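PDB 3W8S: glutathione S-transferase-3 from Necator americanus, which binds glutathione and probably catalyses its conjugation to electrophilic substrates, as other glutathione S-transferases do. Local coordinates for residues A[54-59]-A[68-73]. Sequence-based numbering, arbitrary orientation.
Sequences LEVDGK and ARFVAK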
loop_
_atom_site.group_PDB
_atom_site.type_symbol
_atom_site.label_atom_id
_atom_site.label_comp_id
_atom_site.label_asym_id
_atom_site.label_seq_id
_atom_site.Cartn_x
_atom_site.Cartn_y
_atom_site.Cartn_z
ATOM N N LEU A 54 -11.913 -10.253 2.516
ATOM C CA LEU A 54 -12.925 -10.597 1.546
ATOM C C LEU A 54 -12.845 -12.126 1.330
ATOM O O LEU A 54 -11.761 -12.675 1.209
ATOM C CB LEU A 54 -12.657 -9.894 0.183
ATOM C CG LEU A 54 -13.746 -10.087 -0.912
ATOM C CD1 LEU A 54 -14.927 -9.207 -0.594
ATOM C CD2 LEU A 54 -13.222 -9.665 -2.321
ATOM N N GLU A 55 -13.997 -12.777 1.264
ATOM C CA GLU A 55 -14.017 -14.169 0.868
ATOM C C GLU A 55 -14.719 -14.298 -0.517
ATOM O O GLU A 55 -15.791 -13.745 -0.719
ATOM C CB GLU A 55 -14.742 -14.984 1.997
ATOM C CG GLU A 55 -14.432 -16.453 1.889
ATOM C CD GLU A 55 -15.029 -17.202 3.078
ATOM O OE1 GLU A 55 -14.782 -16.793 4.228
ATOM O OE2 GLU A 55 -15.774 -18.140 2.831
ATOM N N VAL A 56 -14.040 -14.896 -1.494
ATOM C CA VAL A 56 -14.510 -14.892 -2.894
ATOM C C VAL A 56 -14.673 -16.397 -3.200
ATOM O O VAL A 56 -13.663 -17.101 -3.258
ATOM C CB VAL A 56 -13.422 -14.382 -3.900
ATOM C CG1 VAL A 56 -13.977 -14.378 -5.341
ATOM C CG2 VAL A 56 -12.943 -13.017 -3.511
ATOM N N ASP A 57 -15.909 -16.870 -3.328
ATOM C CA ASP A 57 -16.226 -18.311 -3.385
ATOM C C ASP A 57 -15.389 -19.107 -2.406
ATOM O O ASP A 57 -14.711 -20.027 -2.811
ATOM C CB ASP A 57 -16.044 -18.897 -4.804
ATOM C CG ASP A 57 -17.023 -18.320 -5.794
ATOM O OD1 ASP A 57 -18.215 -18.085 -5.463
ATOM O OD2 ASP A 57 -16.564 -18.014 -6.883
ATOM N N GLY A 58 -15.375 -18.706 -1.143
ATOM C CA GLY A 58 -14.669 -19.475 -0.148
ATOM C C GLY A 58 -13.151 -19.186 -0.042
ATOM O O GLY A 58 -12.511 -19.644 0.895
ATOM N N LYS A 59 -12.579 -18.405 -0.939
ATOM C CA LYS A 59 -11.129 -18.096 -0.867
ATOM C C LYS A 59 -10.906 -16.765 -0.123
ATOM O O LYS A 59 -11.517 -15.765 -0.504
ATOM C CB LYS A 59 -10.574 -17.968 -2.288
ATOM C CG LYS A 59 -10.688 -19.253 -3.136
ATOM C CD LYS A 59 -10.165 -19.020 -4.571
ATOM C CE LYS A 59 -11.038 -18.052 -5.400
ATOM N NZ LYS A 59 -10.519 -17.923 -6.793
ATOM N N ALA A 68 -9.843 -3.805 -2.334
ATOM C CA ALA A 68 -10.519 -2.755 -3.112
ATOM C C ALA A 68 -10.077 -2.867 -4.566
ATOM O O ALA A 68 -10.905 -2.790 -5.492
ATOM C CB ALA A 68 -10.212 -1.366 -2.574
ATOM N N ARG A 69 -8.768 -3.040 -4.769
ATOM C CA ARG A 69 -8.247 -3.168 -6.134
ATOM C C ARG A 69 -8.838 -4.392 -6.863
ATOM O O ARG A 69 -9.228 -4.292 -8.018
ATOM C CB ARG A 69 -6.660 -3.192 -6.219
ATOM C CG ARG A 69 -6.142 -3.227 -7.658
ATOM C CD ARG A 69 -4.618 -3.309 -7.736
ATOM N NE ARG A 69 -4.124 -2.187 -6.955
ATOM C CZ ARG A 69 -3.616 -2.227 -5.732
ATOM N NH1 ARG A 69 -3.431 -3.375 -5.036
ATOM N NH2 ARG A 69 -3.335 -1.079 -5.207
ATOM N N PHE A 70 -8.831 -5.523 -6.196
ATOM C CA PHE A 70 -9.392 -6.740 -6.752
ATOM C C PHE A 70 -10.864 -6.528 -7.231
ATOM O O PHE A 70 -11.190 -6.866 -8.386
ATOM C CB PHE A 70 -9.388 -7.860 -5.707
ATOM C CG PHE A 70 -10.039 -9.153 -6.204
ATOM C CD1 PHE A 70 -9.389 -9.964 -7.132
ATOM C CD2 PHE A 70 -11.290 -9.554 -5.715
ATOM C CE1 PHE A 70 -9.992 -11.146 -7.617
ATOM C CE2 PHE A 70 -11.914 -10.720 -6.204
ATOM C CZ PHE A 70 -11.248 -11.539 -7.151
ATOM N N VAL A 71 -11.718 -5.983 -6.349
ATOM C CA VAL A 71 -13.151 -5.733 -6.653
ATOM C C VAL A 71 -13.277 -4.631 -7.739
ATOM O O VAL A 71 -14.088 -4.777 -8.714
ATOM C CB VAL A 71 -13.900 -5.371 -5.337
ATOM C CG1 VAL A 71 -15.342 -5.012 -5.578
ATOM C CG2 VAL A 71 -13.985 -6.670 -4.478
ATOM N N ALA A 72 -12.513 -3.544 -7.582
ATOM C CA ALA A 72 -12.573 -2.489 -8.585
ATOM C C ALA A 72 -12.205 -3.052 -9.961
ATOM O O ALA A 72 -12.794 -2.635 -10.938
ATOM C CB ALA A 72 -11.656 -1.338 -8.237
ATOM N N LYS A 73 -11.235 -3.972 -10.050
ATOM C CA LYS A 73 -10.799 -4.449 -11.374
ATOM C C LYS A 73 -11.949 -5.349 -11.940
ATOM O O LYS A 73 -12.214 -5.314 -13.156
ATOM C CB LYS A 73 -9.437 -5.255 -11.372
ATOM C CG LYS A 73 -8.081 -4.421 -11.341
ATOM C CD LYS A 73 -6.709 -5.236 -11.162
ATOM C CE LYS A 73 -5.434 -4.392 -10.982
ATOM N NZ LYS A 73 -5.573 -2.855 -11.190
#
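F70 reaches from helix 68-73 to the strand 54-56, where two neighbouring ring carbons each meet a methyl: CD2 lies 3.9 Å from L54 CD2, and CE2 lies 3.7 Å from V56 CG2. Both methyls approach the ring obliquely. The L54 side chain crosses that of F70 at about a right angle, whereas V56 and F70 extend to meet each other from opposite directions. With CG anti to the backbone N (chi1 177°), F70 projects out from the helix and bridges much of the 11.0 Å between the two axes. L54 CD2 serves two partners, since it also rests 3.8 Å from CG2 of V71, the next residue along the helix. The four side chains are buried and apolar, so the contact is held by van der Waals packing alone. L54 and V56, two residues apart, face the helix from the same side of the strand; E55 between them turns to the other side and pairs with K5. Beyond V56 a type I' turn closes the hairpin, with V56 N bonded to K59 O and K59 N to V56 O. F83 and A86 of the second subunit in the assembly pack on V56 and F70, respectively. This is part of the thioredoxin-like N-terminal domain, whose four-stranded mixed sheet packs here on helix 64-75. F22 of helix 16-25 touches both L54 and V71, while L61 of strand 59-62 packs on F70.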